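Local structure of teichoic acid D-alanine hydrolase (Staphylococcus aureus, 5ZH8) at residues Y95-L100 and N356-V361. The protein removes D-alanyl esters from wall teichoic acid and lipoteichoic acid by hydrolysis, and affects cell wall structure and the level of methicillin resistance. Residues are numbered along the deposited sequence; the frame is centred on the assembly and turned at random.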
# COMPACT_ATOMS: atom_id res chain seq x y z
N TYR A 95 -13.99 -22.55 3.83
CA TYR A 95 -15.18 -23.39 4.01
C TYR A 95 -15.49 -24.10 2.70
O TYR A 95 -15.45 -23.49 1.62
CB TYR A 95 -16.38 -22.54 4.41
CG TYR A 95 -16.36 -22.08 5.84
CD1 TYR A 95 -15.50 -21.07 6.25
CD2 TYR A 95 -17.21 -22.65 6.79
CE1 TYR A 95 -15.47 -20.65 7.57
CE2 TYR A 95 -17.19 -22.24 8.11
CZ TYR A 95 -16.32 -21.23 8.49
OH TYR A 95 -16.28 -20.80 9.80
N GLU A 96 -15.79 -25.39 2.79
CA GLU A 96 -16.16 -26.19 1.63
C GLU A 96 -17.55 -26.79 1.86
O GLU A 96 -17.76 -27.54 2.82
CB GLU A 96 -15.13 -27.28 1.40
CG GLU A 96 -15.24 -27.97 0.06
CD GLU A 96 -14.18 -29.05 -0.12
OE1 GLU A 96 -13.14 -28.98 0.55
OE2 GLU A 96 -14.40 -29.96 -0.95
N ASN A 97 -18.49 -26.46 0.99
CA ASN A 97 -19.88 -26.86 1.16
C ASN A 97 -20.35 -26.63 2.61
O ASN A 97 -20.97 -27.51 3.21
CB ASN A 97 -20.08 -28.31 0.74
CG ASN A 97 -19.84 -28.52 -0.75
OD1 ASN A 97 -19.12 -29.44 -1.14
ND2 ASN A 97 -20.44 -27.68 -1.58
N GLY A 98 -20.03 -25.46 3.15
CA GLY A 98 -20.50 -25.05 4.47
C GLY A 98 -19.64 -25.48 5.64
O GLY A 98 -19.80 -24.96 6.74
N LYS A 99 -18.74 -26.44 5.41
CA LYS A 99 -17.88 -26.95 6.48
C LYS A 99 -16.52 -26.27 6.50
O LYS A 99 -15.96 -25.97 5.45
CB LYS A 99 -17.68 -28.46 6.32
CG LYS A 99 -18.98 -29.23 6.20
CD LYS A 99 -18.84 -30.65 6.72
CE LYS A 99 -20.21 -31.30 6.88
NZ LYS A 99 -20.12 -32.68 7.45
N LEU A 100 -15.99 -26.04 7.69
CA LEU A 100 -14.65 -25.48 7.85
C LEU A 100 -13.63 -26.57 7.58
O LEU A 100 -13.50 -27.50 8.36
CB LEU A 100 -14.48 -24.93 9.27
CG LEU A 100 -13.15 -24.26 9.63
CD1 LEU A 100 -12.95 -22.98 8.84
CD2 LEU A 100 -13.12 -23.95 11.11
N ASN A 356 -17.89 -18.63 -3.57
CA ASN A 356 -18.97 -19.07 -4.44
C ASN A 356 -19.85 -20.06 -3.65
O ASN A 356 -19.85 -20.03 -2.42
CB ASN A 356 -18.43 -19.64 -5.77
CG ASN A 356 -17.56 -20.87 -5.60
OD1 ASN A 356 -17.65 -21.58 -4.60
ND2 ASN A 356 -16.73 -21.13 -6.59
N ASP A 357 -20.59 -20.93 -4.33
CA ASP A 357 -21.49 -21.85 -3.63
C ASP A 357 -20.77 -23.07 -3.02
O ASP A 357 -21.37 -23.79 -2.23
CB ASP A 357 -22.62 -22.31 -4.54
CG ASP A 357 -23.65 -21.21 -4.80
OD1 ASP A 357 -23.50 -20.08 -4.29
OD2 ASP A 357 -24.63 -21.48 -5.53
N LYS A 358 -19.51 -23.29 -3.38
CA LYS A 358 -18.73 -24.39 -2.81
C LYS A 358 -17.71 -23.90 -1.77
O LYS A 358 -17.65 -24.42 -0.66
CB LYS A 358 -18.01 -25.18 -3.90
CG LYS A 358 -17.48 -26.52 -3.43
CD LYS A 358 -16.73 -27.26 -4.52
CE LYS A 358 -16.14 -28.57 -4.03
NZ LYS A 358 -15.20 -29.16 -5.03
N TYR A 359 -16.90 -22.92 -2.15
CA TYR A 359 -15.83 -22.43 -1.29
C TYR A 359 -16.09 -21.02 -0.77
O TYR A 359 -16.56 -20.16 -1.51
CB TYR A 359 -14.50 -22.44 -2.04
CG TYR A 359 -13.99 -23.82 -2.36
CD1 TYR A 359 -13.45 -24.63 -1.37
CD2 TYR A 359 -14.05 -24.31 -3.66
CE1 TYR A 359 -12.98 -25.89 -1.67
CE2 TYR A 359 -13.58 -25.58 -3.96
CZ TYR A 359 -13.04 -26.36 -2.96
OH TYR A 359 -12.57 -27.62 -3.26
N VAL A 360 -15.77 -20.80 0.50
CA VAL A 360 -15.60 -19.44 1.01
C VAL A 360 -14.17 -19.34 1.51
O VAL A 360 -13.78 -20.04 2.44
CB VAL A 360 -16.57 -19.10 2.16
CG1 VAL A 360 -16.40 -17.65 2.59
CG2 VAL A 360 -18.01 -19.37 1.75
N VAL A 361 -13.39 -18.49 0.85
CA VAL A 361 -11.97 -18.32 1.17
C VAL A 361 -11.79 -16.95 1.80
O VAL A 361 -12.06 -15.94 1.17
CB VAL A 361 -11.09 -18.42 -0.10
CG1 VAL A 361 -9.61 -18.39 0.27
CG2 VAL A 361 -11.43 -19.68 -0.88
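Strand 90-96 ends antiparallel to the start of strand 359-365: Y95 and V360 form a hydrogen-bonded pair, with Y95 N to V360 O and V360 N to Y95 O both 2.9 Å. Two residues on, N97 N donates to K358 O at 2.8 Å. The non-hydrogen-bonded pair E96 and Y359 lies between these bonds. Its side chains run alongside each other, pointing the same way. E96 CG is anti to the backbone N (chi1 -167°), the chain is extended, and E96 CG lies 3.5 Å from Y359 CE1. The carboxylate and phenol planes are 43° apart. K75 ties the two ends together, through a salt bridge to E96 OE1 and a hydrogen bond to Y359 OH; Y76 OH also bonds E96 OE1. In the large antiparallel sheet of this beta-lactamase-like fold, the contact joins the N-terminal hairpin to a C-terminal strand. The hairpin turns through a type I' turn, E96 to K99. K358 extends beside E96, but its NZ stays 4.2 Å from E96 OE2, beyond a salt bridge. N97 crosses K358 obliquely, N97 ND2 nearest K358 CG. On the opposite face, Y95 CB packs on V360 CB at 4.1 Å, next to helix 292-303. L100 CD1 lies over one face of the Y95 ring, offset toward its rim. N356 OD1 accepts from K358 N, an Asx turn, and from Y359 N, making an Asx motif just where strand 359-365 begins.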